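PDB 4M8K: hypothetical protein, GDSL-like Lipase/Acylhydrolase family protein from Bacteroides uniformis, which is of unknown function but, as a putative GDSL-like lipase of the acylhydrolase family, probably hydrolyses ester bonds. Local coordinates for residues Ala163-Ser175 with Gly190-Gln202. Sequence-based numbering, arbitrary orientation.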
ATOM      1  N   ALA A 163     -18.486   0.151  -3.015  1.00 30.07           N
ATOM      2  CA  ALA A 163     -18.892  -0.865  -2.094  1.00 29.90           C
ATOM      3  C   ALA A 163     -17.731  -1.464  -1.322  1.00 33.09           C
ATOM      4  O   ALA A 163     -17.989  -2.250  -0.455  1.00 28.96           O
ATOM      5  CB  ALA A 163     -19.641  -1.977  -2.840  1.00 36.14           C
ATOM      6  N   ALA A 164     -16.470  -1.093  -1.588  1.00 29.98           N
ATOM      7  CA  ALA A 164     -15.348  -1.741  -0.917  1.00 24.95           C
ATOM      8  C   ALA A 164     -15.042  -1.034   0.388  1.00 24.98           C
ATOM      9  O   ALA A 164     -15.357   0.125   0.538  1.00 25.99           O
ATOM     10  CB  ALA A 164     -14.117  -1.743  -1.804  1.00 26.34           C
ATOM     11  N   ARG A 165     -14.430  -1.739   1.326  1.00 28.19           N
ATOM     12  CA  ARG A 165     -13.822  -1.109   2.492  1.00 31.26           C
ATOM     13  C   ARG A 165     -12.352  -0.870   2.201  1.00 21.65           C
ATOM     14  O   ARG A 165     -11.634  -1.757   1.786  1.00 24.51           O
ATOM     15  CB  ARG A 165     -14.008  -1.969   3.775  1.00 35.01           C
ATOM     16  CG  ARG A 165     -15.413  -1.970   4.357  1.00 53.50           C
ATOM     17  CD  ARG A 165     -15.899  -0.574   4.830  1.00 81.70           C
ATOM     18  NE  ARG A 165     -14.898   0.205   5.594  1.00 77.36           N
ATOM     19  CZ  ARG A 165     -14.612   0.047   6.892  1.00 79.32           C
ATOM     20  NH1 ARG A 165     -15.233  -0.872   7.618  1.00 70.43           N
ATOM     21  NH2 ARG A 165     -13.678   0.809   7.480  1.00 80.56           N
ATOM     22  N   ILE A 166     -11.917   0.364   2.377  1.00 22.54           N
ATOM     23  CA  ILE A 166     -10.578   0.788   2.040  1.00 24.28           C
ATOM     24  C   ILE A 166      -9.879   1.197   3.320  1.00 26.21           C
ATOM     25  O   ILE A 166     -10.450   1.943   4.128  1.00 22.02           O
ATOM     26  CB  ILE A 166     -10.600   1.985   1.095  1.00 25.27           C
ATOM     27  CG1 ILE A 166     -11.427   1.663  -0.155  1.00 26.64           C
ATOM     28  CG2 ILE A 166      -9.180   2.437   0.773  1.00 23.97           C
ATOM     29  CD1 ILE A 166     -11.762   2.879  -1.000  1.00 30.16           C
ATOM     30  N   TYR A 167      -8.704   0.621   3.525  1.00 20.95           N
ATOM     31  CA  TYR A 167      -7.828   0.889   4.651  1.00 19.49           C
ATOM     32  C   TYR A 167      -6.484   1.365   4.170  1.00 18.89           C
ATOM     33  O   TYR A 167      -5.909   0.792   3.203  1.00 22.50           O
ATOM     34  CB  TYR A 167      -7.625  -0.390   5.471  1.00 19.73           C
ATOM     35  CG  TYR A 167      -8.879  -0.911   6.119  1.00 21.17           C
ATOM     36  CD1 TYR A 167      -9.720  -1.757   5.443  1.00 24.23           C
ATOM     37  CD2 TYR A 167      -9.200  -0.576   7.426  1.00 26.79           C
ATOM     38  CE1 TYR A 167     -10.871  -2.253   6.036  1.00 35.75           C
ATOM     39  CE2 TYR A 167     -10.370  -1.031   8.020  1.00 30.33           C
ATOM     40  CZ  TYR A 167     -11.209  -1.860   7.322  1.00 33.94           C
ATOM     41  OH  TYR A 167     -12.349  -2.347   7.916  1.00 37.87           O
ATOM     42  N   ASN A 168      -6.001   2.450   4.756  1.00 22.93           N
ATOM     43  CA  ASN A 168      -4.676   2.928   4.501  1.00 22.78           C
ATOM     44  C   ASN A 168      -3.705   2.388   5.568  1.00 23.25           C
ATOM     45  O   ASN A 168      -4.055   2.277   6.756  1.00 21.77           O
ATOM     46  CB  ASN A 168      -4.601   4.434   4.532  1.00 23.69           C
ATOM     47  CG  ASN A 168      -3.282   4.956   3.951  1.00 23.22           C
ATOM     48  OD1 ASN A 168      -2.994   4.769   2.742  1.00 22.75           O
ATOM     49  ND2 ASN A 168      -2.500   5.624   4.762  1.00 21.39           N
ATOM     50  N   ILE A 169      -2.497   2.087   5.134  1.00 18.93           N
ATOM     51  CA  ILE A 169      -1.484   1.569   6.044  1.00 19.62           C
ATOM     52  C   ILE A 169      -0.271   2.503   5.972  1.00 21.65           C
ATOM     53  O   ILE A 169       0.353   2.622   4.895  1.00 19.90           O
ATOM     54  CB  ILE A 169      -1.069   0.166   5.671  1.00 22.68           C
ATOM     55  CG1 ILE A 169      -2.223  -0.830   5.788  1.00 24.08           C
ATOM     56  CG2 ILE A 169       0.066  -0.335   6.577  1.00 22.31           C
ATOM     57  CD1 ILE A 169      -1.876  -2.211   5.167  1.00 21.36           C
ATOM     58  N   THR A 170       0.039   3.156   7.103  1.00 20.92           N
ATOM     59  CA  THR A 170       1.191   4.090   7.223  1.00 22.08           C
ATOM     60  C   THR A 170       2.419   3.427   7.840  1.00 20.58           C
ATOM     61  O   THR A 170       2.447   3.068   9.028  1.00 22.92           O
ATOM     62  CB  THR A 170       0.812   5.353   8.031  1.00 21.64           C
ATOM     63  OG1 THR A 170      -0.242   6.042   7.365  1.00 23.64           O
ATOM     64  CG2 THR A 170       2.009   6.316   8.182  1.00 26.13           C
ATOM     65  N   ASN A 171       3.442   3.214   7.015  1.00 21.57           N
ATOM     66  CA  ASN A 171       4.740   2.772   7.505  1.00 21.45           C
ATOM     67  C   ASN A 171       5.253   3.634   8.664  1.00 22.91           C
ATOM     68  O   ASN A 171       5.007   4.847   8.728  1.00 20.46           O
ATOM     69  CB  ASN A 171       5.776   2.788   6.389  1.00 21.50           C
ATOM     70  CG  ASN A 171       7.025   1.984   6.717  1.00 21.08           C
ATOM     71  OD1 ASN A 171       7.063   1.254   7.699  1.00 24.70           O
ATOM     72  ND2 ASN A 171       8.054   2.137   5.907  1.00 20.56           N
ATOM     73  N   SER A 172       6.002   3.003   9.557  1.00 24.82           N
ATOM     74  CA  SER A 172       6.748   3.747  10.559  1.00 24.09           C
ATOM     75  C   SER A 172       7.965   4.404   9.917  1.00 25.18           C
ATOM     76  O   SER A 172       8.403   4.009   8.834  1.00 24.12           O
ATOM     77  CB  SER A 172       7.190   2.806  11.673  1.00 23.69           C
ATOM     78  OG  SER A 172       7.981   1.771  11.114  1.00 26.79           O
ATOM     79  N   GLU A 173       8.502   5.407  10.610  1.00 24.59           N
ATOM     80  CA  GLU A 173       9.793   6.042  10.300  1.00 24.27           C
ATOM     81  C   GLU A 173       9.794   6.850   8.998  1.00 25.89           C
ATOM     82  O   GLU A 173      10.818   7.052   8.390  1.00 24.89           O
ATOM     83  CB  GLU A 173      10.912   4.994  10.329  1.00 26.00           C
ATOM     84  CG  GLU A 173      10.965   4.274  11.680  1.00 30.59           C
ATOM     85  CD  GLU A 173      11.966   3.137  11.697  1.00 33.72           C
ATOM     86  OE1 GLU A 173      11.736   2.117  11.048  1.00 30.23           O
ATOM     87  OE2 GLU A 173      12.990   3.256  12.368  1.00 36.17           O
ATOM     88  N   LEU A 174       8.635   7.340   8.591  1.00 28.47           N
ATOM     89  CA  LEU A 174       8.562   8.274   7.451  1.00 26.13           C
ATOM     90  C   LEU A 174       8.634   9.732   7.889  1.00 23.49           C
ATOM     91  O   LEU A 174       8.469  10.039   9.054  1.00 22.11           O
ATOM     92  CB  LEU A 174       7.289   8.028   6.654  1.00 24.41           C
ATOM     93  CG  LEU A 174       7.121   6.592   6.100  1.00 20.61           C
ATOM     94  CD1 LEU A 174       5.922   6.581   5.168  1.00 20.78           C
ATOM     95  CD2 LEU A 174       8.352   6.025   5.399  1.00 22.52           C
ATOM     96  N   SER A 175       8.850  10.642   6.945  1.00 24.37           N
ATOM     97  CA  SER A 175       8.862  12.065   7.269  1.00 19.96           C
ATOM     98  C   SER A 175       7.621  12.457   7.993  1.00 23.99           C
ATOM     99  O   SER A 175       6.567  11.890   7.792  1.00 25.37           O
ATOM    100  CB  SER A 175       9.015  12.921   5.994  1.00 21.51           C
ATOM    101  OG  SER A 175       7.903  12.898   5.146  1.00 21.47           O
ATOM    102  N   GLY A 190     -12.648   9.829   5.341  1.00 28.03           N
ATOM    103  CA  GLY A 190     -13.309   8.849   6.212  1.00 24.79           C
ATOM    104  C   GLY A 190     -12.717   7.461   6.016  1.00 24.20           C
ATOM    105  O   GLY A 190     -13.426   6.484   6.081  1.00 25.61           O
ATOM    106  N   ILE A 191     -11.442   7.395   5.668  1.00 25.91           N
ATOM    107  CA  ILE A 191     -10.739   6.139   5.533  1.00 19.92           C
ATOM    108  C   ILE A 191      -9.888   5.861   6.778  1.00 21.91           C
ATOM    109  O   ILE A 191      -9.051   6.721   7.183  1.00 20.19           O
ATOM    110  CB  ILE A 191      -9.780   6.189   4.332  1.00 25.45           C
ATOM    111  CG1 ILE A 191     -10.507   6.336   2.994  1.00 31.32           C
ATOM    112  CG2 ILE A 191      -8.850   4.965   4.323  1.00 20.96           C
ATOM    113  CD1 ILE A 191     -11.600   5.343   2.766  1.00 32.48           C
ATOM    114  N   GLU A 192     -10.035   4.676   7.369  1.00 21.99           N
ATOM    115  CA  GLU A 192      -9.156   4.252   8.490  0.50 24.20           C
ATOM    116  C   GLU A 192      -7.681   4.189   8.096  1.00 30.40           C
ATOM    117  O   GLU A 192      -7.298   3.598   7.063  1.00 26.34           O
ATOM    118  CB  GLU A 192      -9.574   2.897   9.084  0.50 27.39           C
ATOM    119  CG  GLU A 192      -8.577   2.268  10.082  0.50 30.28           C
ATOM    120  CD  GLU A 192      -9.062   2.130  11.516  0.50 34.31           C
ATOM    121  OE1 GLU A 192     -10.061   1.413  11.708  0.50 35.18           O
ATOM    122  OE2 GLU A 192      -8.402   2.684  12.442  0.50 28.86           O
ATOM    123  N   ASN A 193      -6.850   4.788   8.953  1.00 27.08           N
ATOM    124  CA  ASN A 193      -5.432   4.846   8.735  1.00 28.16           C
ATOM    125  C   ASN A 193      -4.740   3.996   9.795  1.00 25.88           C
ATOM    126  O   ASN A 193      -4.849   4.294  10.956  1.00 26.33           O
ATOM    127  CB  ASN A 193      -4.952   6.301   8.794  1.00 25.84           C
ATOM    128  CG  ASN A 193      -3.498   6.454   8.494  1.00 24.32           C
ATOM    129  OD1 ASN A 193      -2.882   5.627   7.790  1.00 23.81           O
ATOM    130  ND2 ASN A 193      -2.910   7.494   9.030  1.00 27.67           N
ATOM    131  N   ILE A 194      -4.056   2.931   9.374  1.00 24.32           N
ATOM    132  CA  ILE A 194      -3.351   2.018  10.295  1.00 23.93           C
ATOM    133  C   ILE A 194      -1.947   2.547  10.465  1.00 23.95           C
ATOM    134  O   ILE A 194      -1.123   2.502   9.555  1.00 23.10           O
ATOM    135  CB  ILE A 194      -3.371   0.595   9.750  1.00 28.43           C
ATOM    136  CG1 ILE A 194      -4.835   0.194   9.553  1.00 31.55           C
ATOM    137  CG2 ILE A 194      -2.664  -0.350  10.689  1.00 31.94           C
ATOM    138  CD1 ILE A 194      -5.098  -1.037   8.742  1.00 31.12           C
ATOM    139  N   ARG A 195      -1.664   3.086  11.635  1.00 22.08           N
ATOM    140  CA  ARG A 195      -0.349   3.687  11.878  1.00 27.92           C
ATOM    141  C   ARG A 195       0.604   2.661  12.464  1.00 24.80           C
ATOM    142  O   ARG A 195       0.588   2.378  13.641  1.00 28.93           O
ATOM    143  CB  ARG A 195      -0.492   4.925  12.740  1.00 31.66           C
ATOM    144  CG  ARG A 195      -1.239   6.006  11.963  1.00 36.31           C
ATOM    145  CD  ARG A 195      -1.466   7.316  12.722  1.00 39.79           C
ATOM    146  NE  ARG A 195      -2.269   7.113  13.921  1.00 44.81           N
ATOM    147  CZ  ARG A 195      -3.598   6.945  13.933  1.00 77.84           C
ATOM    148  NH1 ARG A 195      -4.323   6.955  12.809  1.00 67.59           N
ATOM    149  NH2 ARG A 195      -4.221   6.765  15.090  1.00 95.32           N
ATOM    150  N   LEU A 196       1.425   2.066  11.609  1.00 19.34           N
ATOM    151  CA  LEU A 196       2.292   1.014  12.073  1.00 21.31           C
ATOM    152  C   LEU A 196       3.324   1.532  13.090  1.00 22.75           C
ATOM    153  O   LEU A 196       3.751   2.676  13.008  1.00 21.14           O
ATOM    154  CB  LEU A 196       3.009   0.391  10.924  1.00 19.84           C
ATOM    155  CG  LEU A 196       2.115  -0.202   9.859  1.00 22.65           C
ATOM    156  CD1 LEU A 196       2.996  -0.712   8.714  1.00 21.20           C
ATOM    157  CD2 LEU A 196       1.286  -1.303  10.439  1.00 24.49           C
ATOM    158  N   HIS A 197       3.694   0.687  14.048  1.00 21.00           N
ATOM    159  CA  HIS A 197       4.720   1.038  15.009  1.00 25.11           C
ATOM    160  C   HIS A 197       5.589  -0.186  15.315  1.00 24.18           C
ATOM    161  O   HIS A 197       5.120  -1.305  15.259  1.00 24.47           O
ATOM    162  CB  HIS A 197       4.074   1.561  16.290  1.00 25.88           C
ATOM    163  CG  HIS A 197       3.139   0.572  16.921  1.00 28.53           C
ATOM    164  ND1 HIS A 197       3.533  -0.338  17.888  1.00 28.06           N
ATOM    165  CD2 HIS A 197       1.813   0.363  16.731  1.00 31.45           C
ATOM    166  CE1 HIS A 197       2.499  -1.076  18.237  1.00 29.24           C
ATOM    167  NE2 HIS A 197       1.450  -0.678  17.544  1.00 31.24           N
ATOM    168  N   ASP A 198       6.839   0.041  15.677  1.00 24.66           N
ATOM    169  CA  ASP A 198       7.706  -1.046  16.145  1.00 28.71           C
ATOM    170  C   ASP A 198       7.788  -2.168  15.123  1.00 27.69           C
ATOM    171  O   ASP A 198       7.608  -3.338  15.429  1.00 26.07           O
ATOM    172  CB  ASP A 198       7.196  -1.539  17.497  1.00 30.50           C
ATOM    173  CG  ASP A 198       7.122  -0.407  18.497  1.00 32.56           C
ATOM    174  OD1 ASP A 198       8.184   0.192  18.745  1.00 34.66           O
ATOM    175  OD2 ASP A 198       6.019  -0.088  18.983  1.00 39.74           O
ATOM    176  N   ILE A 199       8.068  -1.775  13.894  1.00 29.02           N
ATOM    177  CA  ILE A 199       8.247  -2.717  12.802  1.00 25.77           C
ATOM    178  C   ILE A 199       9.744  -3.002  12.583  1.00 24.81           C
ATOM    179  O   ILE A 199      10.487  -2.147  12.140  1.00 25.67           O
ATOM    180  CB  ILE A 199       7.601  -2.138  11.517  1.00 25.24           C
ATOM    181  CG1 ILE A 199       6.126  -1.751  11.743  1.00 26.23           C
ATOM    182  CG2 ILE A 199       7.678  -3.114  10.403  1.00 25.95           C
ATOM    183  CD1 ILE A 199       5.235  -2.861  12.279  1.00 25.59           C
ATOM    184  N   ASP A 200      10.155  -4.235  12.839  1.00 25.63           N
ATOM    185  CA  ASP A 200      11.518  -4.641  12.656  1.00 25.35           C
ATOM    186  C   ASP A 200      11.849  -4.634  11.180  1.00 22.58           C
ATOM    187  O   ASP A 200      11.131  -5.221  10.369  1.00 22.41           O
ATOM    188  CB  ASP A 200      11.761  -6.032  13.253  1.00 26.96           C
ATOM    189  CG  ASP A 200      13.213  -6.408  13.278  1.00 30.01           C
ATOM    190  OD1 ASP A 200      13.966  -5.819  14.109  1.00 28.64           O
ATOM    191  OD2 ASP A 200      13.634  -7.291  12.466  1.00 29.77           O
ATOM    192  N   LYS A 201      12.921  -3.953  10.844  1.00 19.50           N
ATOM    193  CA  LYS A 201      13.361  -3.878   9.472  1.00 19.57           C
ATOM    194  C   LYS A 201      14.817  -4.300   9.285  1.00 20.14           C
ATOM    195  O   LYS A 201      15.665  -4.091  10.125  1.00 22.26           O
ATOM    196  CB  LYS A 201      13.168  -2.496   8.896  1.00 20.73           C
ATOM    197  CG  LYS A 201      11.697  -2.004   8.829  1.00 22.32           C
ATOM    198  CD  LYS A 201      11.555  -0.474   8.717  1.00 20.06           C
ATOM    199  CE  LYS A 201      10.116  -0.055   9.022  1.00 21.46           C
ATOM    200  NZ  LYS A 201       9.897   1.397   8.979  1.00 26.22           N
ATOM    201  N   GLN A 202      15.072  -4.859   8.119  1.00 18.59           N
ATOM    202  CA  GLN A 202      16.418  -5.167   7.662  1.00 22.66           C
ATOM    203  C   GLN A 202      16.549  -4.619   6.273  1.00 21.31           C
ATOM    204  O   GLN A 202      15.728  -4.903   5.412  1.00 24.41           O
ATOM    205  CB  GLN A 202      16.618  -6.656   7.672  1.00 22.35           C
ATOM    206  CG  GLN A 202      16.500  -7.205   9.086  1.00 26.36           C
ATOM    207  CD  GLN A 202      16.494  -8.702   9.155  1.00 25.12           C
ATOM    208  OE1 GLN A 202      16.457  -9.373   8.153  1.00 24.54           O
ATOM    209  NE2 GLN A 202      16.536  -9.232  10.369  1.00 23.85           N
TER
HETATM  210  O   HOH W   1     -11.666   2.516   6.395  1.00 24.17           O
HETATM  211  O   HOH W   2       3.226   4.733  11.231  1.00 26.02           O
HETATM  212  O   HOH W   3       8.974   0.876  13.511  1.00 27.24           O
HETATM  213  O   HOH W   4      11.364   0.142  12.858  1.00 40.48           O
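Asn168 and Asn193 pair in register on neighbouring parallel strands, 165-170 and 192-195. Asn168 N donates to Glu192 O, and Asn168 O takes Ile194 N at 2.7 Å. Thr170 continues the ladder, its N giving to Ile194 O and its O receiving Leu196 N. Helix 176-189 connects the strands, which makes this a beta-alpha-beta unit at one margin of the five-stranded parallel sheet.

On the face toward that helix, Asn193 OD1 accepts two side-chain donors. Thr170 OG1 donates to Asn193 OD1 at 2.7 Å, in the plane of the Asn193 carbonyl and on a lone pair. Asn168 ND2 reaches Asn193 OD1 at 3.1 Å from above that plane. Asn193 ND2 is bound by Asp183 of the helix, so both ends of the amide are held.

On the other face, Ile169 and Ile194 lie side by side. Ile169 CG2, anti to its own N, reaches Leu196 CD1 at 3.6 Å, and helix 208-222 covers this apolar patch. Next to Ile166 and Glu192, one water joins Arg165 NH2, Ile166 O and Glu192 N.

Past the strands, Lys201 reaches back to the 171-173 loop. CB and CG lead into an extended chain (chi3 -165°, chi4 178°). Lys201 CD passes Glu173 OE1 at 3.5 Å. Lys201 CE sits between that oxygen and Ser172 OG. Lys201 NZ then donates to Ser172 OG, to Asn171 OD1 from above its carbonyl plane, and to Glu173 OE1 at 2.9 Å, in a salt bridge on the anti lone pair. Asn171 ND2 turns to Thr121. A water links Glu173 OE1 to Ile199 O.

Three side-chain oxygens thus fix the ammonium group, and the direct salt bridge to Glu173 probably stabilises its positive charge. These polar bonds tie the loop after strand 165-170 to the start of strand 201-202.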